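PDB 3OVG: amidohydrolase from Mycoplasma synoviae, which hydrolyses D-xylono-1,4-lactone-5-phosphate and L-arabino-1,4-lactone-5-phosphate with the help of two zinc ions in each subunit. Local coordinates for residues A[5-8]-A[13-16]; A[209-214]-A[329-334]. All blocks are in the same frame, centred on the assembly; numbering follows the deposited sequence.

Contact 1 of 2, residues A[5-8]-A[13-16]; sequences NKFA and GDIP
The carbonyl O of Ala8 takes the amide N-H of Ile15, with Ala8 O and Ile15 N 2.9 Å apart. This bond joins the two strands of an antiparallel beta hairpin, 7-10 and 13-16, near the start of the chain. The same oxygen also meets Asp14 CA at 3.2 Å in a CA-H...O contact. The bond is returned by Ala8 N, which donates to Ile15 O at 3.0 Å. Both bonds are fairly straight, the first with an N-H...O angle of 159°. Ala8 and Ile15 are therefore a hydrogen-bonded pair of the hairpin. Phe7 and Pro16 follow as a non-hydrogen-bonded pair. There Phe7 CA lies 3.2 Å from Ile15 O in a further CA-H...O contact, and Lys6 O receives a longer one from Pro16 CA.

The side chains of Ala8 and Ile15 lie on one face of this small sheet. Their contact is loose, with Ala8 CB 4.4 Å from Ile15 CG1. Ala8 is buried and also packs on Leu20.

Phe7 and Asp14 make the closer side-chain contact. Phe7 CG sits between its backbone N and carbonyl carbon (chi1 70°). This puts one face of the ring against the Asp14 carboxylate, whose OD2 lies over it near CD1 and CE1. The two planes are only 14° apart. Asp14 OD1 forms a salt bridge with Arg9, just beyond the first segment. The ring of Phe7 also stacks with that of Phe330. Over the ring of Phe7, the nearest carboxylate atom is Asp14 OD2, 3.3 Å from Phe7 CE1.

Contact 2 of 2, residues A[209-214]-A[329-334]; sequences PDKIQI and AFDEKR
Lys211 reaches from the end of a 3-10 turn to the loop 329-334, where Asp331 and Ala329 receive it. Its chain bends at chi2 (-65°) and again at chi3 (91°), which carries the amine round to the backbone of Ala329. Lys211 NZ is modelled 2.4 Å from Ala329 O. That is very short for a hydrogen bond, so the exact length is doubtful. The same amine also donates to the carbonyl O of Arg326.

Asp331 crosses the lysine chain obliquely. Its OD1 forms a salt bridge with Lys211 NZ at 3.4 Å, weak as a hydrogen bond. Its OD2 lies beside the aliphatic part, 3.6 Å from Lys211 CG, and takes its stronger bond from Asn208 ND2. The carboxylate is thus shared between the lysine and Asn208. The methyl of Ala329 stands 3.8 Å from Lys211 NZ.

The contact is buried and lies in a TIM-barrel fold of the phosphotriesterase family. It ties the residue just before barrel strand 212-215 to the loop that follows helix 313-327. Strand 212-215 itself runs parallel between strands 185-190 and 236-239, and helix 195-205 packs against its isoleucines.

Contact 1 and contact 2 have centres 13 Å apart, on the same side of the chain's centre, and they touch directly. Phe7 O lies 2.9 Å from Phe330 N, a probable hydrogen bond. Lys6 NZ forms a salt bridge with Glu332 OE2 at 3.1 Å, and Lys6 CB packs on Ala329 CB at 4.0 Å. The loop 329-334 therefore touches both the N-terminal hairpin and Lys211, just before barrel strand 212-215. Both contacts lie away from the zinc and substrate sites. Strand 212-215 leads on to His216, a zinc ligand.

Contact 1 of 2, residues A[5-8]-A[13-16]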
ATOM      1  N   ASN A   5      37.110  25.868  33.158  1.00 41.50           N
ATOM      2  CA  ASN A   5      37.697  24.548  32.883  1.00 41.35           C
ATOM      3  C   ASN A   5      36.600  23.518  32.487  1.00 33.52           C
ATOM      4  O   ASN A   5      36.362  22.535  33.177  1.00 35.11           O
ATOM      5  CB  ASN A   5      38.472  24.070  34.117  1.00 46.97           C
ATOM      6  CG  ASN A   5      39.910  23.608  33.798  1.00 53.68           C
ATOM      7  OD1 ASN A   5      40.631  24.226  33.001  1.00 47.26           O
ATOM      8  ND2 ASN A   5      40.335  22.523  34.455  1.00 55.76           N
ATOM      9  N   LYS A   6      35.937  23.773  31.371  1.00 27.10           N
ATOM     10  CA  LYS A   6      34.757  23.036  30.978  1.00 26.79           C
ATOM     11  C   LYS A   6      35.122  21.973  29.959  1.00 24.70           C
ATOM     12  O   LYS A   6      36.024  22.189  29.157  1.00 21.90           O
ATOM     13  CB  LYS A   6      33.733  24.014  30.392  1.00 28.54           C
ATOM     14  CG  LYS A   6      33.163  24.979  31.432  1.00 30.01           C
ATOM     15  CD  LYS A   6      32.870  24.214  32.717  1.00 35.79           C
ATOM     16  CE  LYS A   6      32.105  25.023  33.776  1.00 47.00           C
ATOM     17  NZ  LYS A   6      31.475  24.077  34.812  1.00 47.31           N
ATOM     18  N   PHE A   7      34.444  20.825  30.005  1.00 20.10           N
ATOM     19  CA  PHE A   7      34.717  19.778  29.036  1.00 19.71           C
ATOM     20  C   PHE A   7      33.486  19.344  28.246  1.00 20.08           C
ATOM     21  O   PHE A   7      32.347  19.592  28.657  1.00 20.09           O
ATOM     22  CB  PHE A   7      35.350  18.571  29.725  1.00 20.89           C
ATOM     23  CG  PHE A   7      34.406  17.815  30.611  1.00 22.33           C
ATOM     24  CD1 PHE A   7      33.637  16.780  30.101  1.00 22.22           C
ATOM     25  CD2 PHE A   7      34.280  18.154  31.957  1.00 22.35           C
ATOM     26  CE1 PHE A   7      32.768  16.052  30.945  1.00 22.44           C
ATOM     27  CE2 PHE A   7      33.423  17.459  32.793  1.00 21.05           C
ATOM     28  CZ  PHE A   7      32.662  16.414  32.291  1.00 23.02           C
ATOM     29  N   ALA A   8      33.735  18.710  27.104  1.00 18.99           N
ATOM     30  CA  ALA A   8      32.716  17.956  26.379  1.00 18.43           C
ATOM     31  C   ALA A   8      33.137  16.495  26.450  1.00 17.95           C
ATOM     32  O   ALA A   8      34.319  16.178  26.575  1.00 17.05           O
ATOM     33  CB  ALA A   8      32.626  18.417  24.939  1.00 16.92           C
ATOM     34  N   GLY A  13      36.987  10.252  24.920  1.00 19.79           N
ATOM     35  CA  GLY A  13      37.350  10.922  26.166  1.00 18.41           C
ATOM     36  C   GLY A  13      36.941  12.390  26.283  1.00 20.36           C
ATOM     37  O   GLY A  13      36.553  13.037  25.293  1.00 17.85           O
ATOM     38  N   ASP A  14      37.004  12.913  27.505  1.00 19.25           N
ATOM     39  CA  ASP A  14      36.599  14.273  27.753  1.00 18.37           C
ATOM     40  C   ASP A  14      37.658  15.157  27.158  1.00 21.40           C
ATOM     41  O   ASP A  14      38.844  14.855  27.267  1.00 21.58           O
ATOM     42  CB  ASP A  14      36.476  14.509  29.255  1.00 19.14           C
ATOM     43  CG  ASP A  14      35.299  13.749  29.862  1.00 21.26           C
ATOM     44  OD1 ASP A  14      34.550  13.090  29.096  1.00 20.93           O
ATOM     45  OD2 ASP A  14      35.114  13.795  31.096  1.00 21.17           O
ATOM     46  N   ILE A  15      37.247  16.230  26.489  1.00 19.87           N
ATOM     47  CA  ILE A  15      38.196  17.209  25.989  1.00 19.56           C
ATOM     48  C   ILE A  15      37.824  18.604  26.463  1.00 20.28           C
ATOM     49  O   ILE A  15      36.664  18.878  26.729  1.00 22.75           O
ATOM     50  CB  ILE A  15      38.216  17.271  24.443  1.00 20.04           C
ATOM     51  CG1 ILE A  15      36.868  17.756  23.918  1.00 18.50           C
ATOM     52  CG2 ILE A  15      38.565  15.913  23.862  1.00 21.40           C
ATOM     53  CD1 ILE A  15      36.824  17.844  22.410  1.00 21.82           C
ATOM     54  N   PRO A  16      38.807  19.510  26.538  1.00 20.36           N
ATOM     55  CA  PRO A  16      38.435  20.899  26.855  1.00 24.28           C
ATOM     56  C   PRO A  16      37.507  21.426  25.769  1.00 22.65           C
ATOM     57  O   PRO A  16      37.700  21.119  24.594  1.00 23.00           O
ATOM     58  CB  PRO A  16      39.766  21.667  26.804  1.00 22.46           C
ATOM     59  CG  PRO A  16      40.851  20.621  26.868  1.00 26.85           C
ATOM     60  CD  PRO A  16      40.251  19.324  26.311  1.00 22.36           C
TER

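Contact 2 of 2, residues A[209-214]-A[329-334]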
ATOM      1  N   PRO A 209      18.408  25.530  30.877  1.00 18.54           N
ATOM      2  CA  PRO A 209      18.165  25.959  29.498  1.00 18.78           C
ATOM      3  C   PRO A 209      19.474  26.017  28.708  1.00 19.57           C
ATOM      4  O   PRO A 209      19.490  25.876  27.500  1.00 18.20           O
ATOM      5  CB  PRO A 209      17.636  27.400  29.645  1.00 20.93           C
ATOM      6  CG  PRO A 209      17.314  27.584  31.088  1.00 23.07           C
ATOM      7  CD  PRO A 209      18.043  26.555  31.873  1.00 20.52           C
ATOM      8  N   ASP A 210      20.568  26.281  29.398  1.00 20.09           N
ATOM      9  CA  ASP A 210      21.849  26.422  28.716  1.00 23.77           C
ATOM     10  C   ASP A 210      22.406  25.143  28.115  1.00 21.11           C
ATOM     11  O   ASP A 210      23.362  25.199  27.326  1.00 23.35           O
ATOM     12  CB  ASP A 210      22.907  27.002  29.653  1.00 23.30           C
ATOM     13  CG  ASP A 210      23.382  28.341  29.192  1.00 32.17           C
ATOM     14  OD1 ASP A 210      22.595  29.312  29.346  1.00 32.01           O
ATOM     15  OD2 ASP A 210      24.529  28.411  28.650  1.00 31.54           O
ATOM     16  N   LYS A 211      21.844  24.014  28.521  1.00 19.48           N
ATOM     17  CA  LYS A 211      22.288  22.680  28.075  1.00 19.61           C
ATOM     18  C   LYS A 211      21.380  22.080  26.985  1.00 18.31           C
ATOM     19  O   LYS A 211      21.600  20.932  26.521  1.00 16.63           O
ATOM     20  CB  LYS A 211      22.299  21.706  29.251  1.00 18.36           C
ATOM     21  CG  LYS A 211      23.287  21.994  30.360  1.00 19.72           C
ATOM     22  CD  LYS A 211      24.745  21.885  29.884  1.00 22.36           C
ATOM     23  CE  LYS A 211      25.276  23.242  29.371  1.00 22.73           C
ATOM     24  NZ  LYS A 211      26.750  23.323  29.498  1.00 26.34           N
ATOM     25  N   ILE A 212      20.379  22.852  26.569  1.00 16.12           N
ATOM     26  CA  ILE A 212      19.310  22.325  25.733  1.00 17.30           C
ATOM     27  C   ILE A 212      19.389  22.809  24.301  1.00 16.71           C
ATOM     28  O   ILE A 212      19.325  24.017  24.033  1.00 16.78           O
ATOM     29  CB  ILE A 212      17.908  22.737  26.272  1.00 17.31           C
ATOM     30  CG1 ILE A 212      17.726  22.314  27.740  1.00 15.66           C
ATOM     31  CG2 ILE A 212      16.761  22.259  25.301  1.00 15.52           C
ATOM     32  CD1 ILE A 212      16.319  22.619  28.281  1.00 15.97           C
ATOM     33  N   GLN A 213      19.491  21.857  23.383  1.00 15.15           N
ATOM     34  CA  GLN A 213      19.222  22.142  21.976  1.00 14.81           C
ATOM     35  C   GLN A 213      17.912  21.514  21.500  1.00 14.84           C
ATOM     36  O   GLN A 213      17.548  20.368  21.896  1.00 12.71           O
ATOM     37  CB  GLN A 213      20.340  21.593  21.106  1.00 15.78           C
ATOM     38  CG  GLN A 213      21.623  22.404  21.129  1.00 17.24           C
ATOM     39  CD  GLN A 213      22.721  21.696  20.369  1.00 18.41           C
ATOM     40  OE1 GLN A 213      23.365  20.786  20.910  1.00 17.11           O
ATOM     41  NE2 GLN A 213      22.949  22.108  19.109  1.00 12.39           N
ATOM     42  N   ILE A 214      17.207  22.253  20.643  1.00 13.19           N
ATOM     43  CA  ILE A 214      16.015  21.723  20.019  1.00 16.27           C
ATOM     44  C   ILE A 214      16.182  21.668  18.497  1.00 16.00           C
ATOM     45  O   ILE A 214      16.391  22.696  17.855  1.00 16.64           O
ATOM     46  CB  ILE A 214      14.750  22.512  20.398  1.00 16.65           C
ATOM     47  CG1 ILE A 214      14.555  22.513  21.919  1.00 18.88           C
ATOM     48  CG2 ILE A 214      13.521  21.863  19.731  1.00 16.63           C
ATOM     49  CD1 ILE A 214      13.228  23.121  22.341  1.00 16.78           C
ATOM     50  N   ALA A 329      29.079  21.783  26.705  1.00 19.14           N
ATOM     51  CA  ALA A 329      29.936  21.667  27.891  1.00 18.64           C
ATOM     52  C   ALA A 329      29.163  20.994  29.021  1.00 19.60           C
ATOM     53  O   ALA A 329      28.004  21.322  29.221  1.00 19.70           O
ATOM     54  CB  ALA A 329      30.406  23.070  28.327  1.00 17.77           C
ATOM     55  N   PHE A 330      29.758  20.068  29.766  1.00 17.32           N
ATOM     56  CA  PHE A 330      29.041  19.539  30.927  1.00 17.73           C
ATOM     57  C   PHE A 330      28.821  20.611  31.995  1.00 21.81           C
ATOM     58  O   PHE A 330      29.694  21.457  32.234  1.00 21.72           O
ATOM     59  CB  PHE A 330      29.784  18.345  31.537  1.00 18.08           C
ATOM     60  CG  PHE A 330      29.394  17.008  30.917  1.00 15.70           C
ATOM     61  CD1 PHE A 330      29.364  16.852  29.540  1.00 17.16           C
ATOM     62  CD2 PHE A 330      29.059  15.931  31.714  1.00 17.74           C
ATOM     63  CE1 PHE A 330      29.016  15.638  28.957  1.00 16.77           C
ATOM     64  CE2 PHE A 330      28.720  14.690  31.144  1.00 17.49           C
ATOM     65  CZ  PHE A 330      28.693  14.541  29.779  1.00 15.34           C
ATOM     66  N   ASP A 331      27.664  20.572  32.651  1.00 20.89           N
ATOM     67  CA  ASP A 331      27.450  21.386  33.850  1.00 22.65           C
ATOM     68  C   ASP A 331      28.058  20.621  34.991  1.00 24.21           C
ATOM     69  O   ASP A 331      28.364  19.431  34.831  1.00 21.40           O
ATOM     70  CB  ASP A 331      25.960  21.533  34.161  1.00 22.17           C
ATOM     71  CG  ASP A 331      25.358  22.738  33.521  1.00 22.10           C
ATOM     72  OD1 ASP A 331      26.104  23.473  32.831  1.00 25.24           O
ATOM     73  OD2 ASP A 331      24.150  22.947  33.719  1.00 21.09           O
ATOM     74  N   GLU A 332      28.220  21.289  36.137  1.00 24.98           N
ATOM     75  CA  GLU A 332      28.491  20.574  37.367  1.00 27.02           C
ATOM     76  C   GLU A 332      27.252  19.729  37.679  1.00 23.16           C
ATOM     77  O   GLU A 332      26.122  20.144  37.390  1.00 21.31           O
ATOM     78  CB  GLU A 332      28.779  21.518  38.552  1.00 26.62           C
ATOM     79  CG  GLU A 332      30.113  22.320  38.463  1.00 35.26           C
ATOM     80  CD  GLU A 332      31.308  21.489  37.952  1.00 43.73           C
ATOM     81  OE1 GLU A 332      31.802  20.571  38.681  1.00 42.48           O
ATOM     82  OE2 GLU A 332      31.761  21.774  36.809  1.00 46.04           O
ATOM     83  N   LYS A 333      27.499  18.570  38.290  1.00 21.61           N
ATOM     84  CA  LYS A 333      26.468  17.649  38.752  1.00 21.75           C
ATOM     85  C   LYS A 333      25.586  18.252  39.840  1.00 23.10           C
ATOM     86  O   LYS A 333      26.050  19.032  40.672  1.00 21.53           O
ATOM     87  CB  LYS A 333      27.107  16.409  39.341  1.00 22.31           C
ATOM     88  CG  LYS A 333      27.971  15.652  38.403  1.00 22.23           C
ATOM     89  CD  LYS A 333      28.219  14.282  39.057  1.00 23.95           C
ATOM     90  CE  LYS A 333      29.314  13.494  38.392  1.00 28.98           C
ATOM     91  NZ  LYS A 333      29.197  12.052  38.869  1.00 29.98           N
ATOM     92  N   ARG A 334      24.305  17.900  39.809  1.00 21.63           N
ATOM     93  CA  ARG A 334      23.350  18.329  40.812  1.00 21.29           C
ATOM     94  C   ARG A 334      22.577  17.114  41.251  1.00 23.72           C
ATOM     95  O   ARG A 334      22.590  16.091  40.575  1.00 22.80           O
ATOM     96  CB  ARG A 334      22.372  19.349  40.231  1.00 19.14           C
ATOM     97  CG  ARG A 334      23.054  20.658  39.873  1.00 21.63           C
ATOM     98  CD  ARG A 334      22.031  21.716  39.473  1.00 26.27           C
ATOM     99  NE  ARG A 334      21.652  21.640  38.072  1.00 24.78           N
ATOM    100  CZ  ARG A 334      20.398  21.653  37.618  1.00 25.12           C
ATOM    101  NH1 ARG A 334      19.367  21.722  38.453  1.00 26.03           N
ATOM    102  NH2 ARG A 334      20.170  21.589  36.306  1.00 22.10           N
TER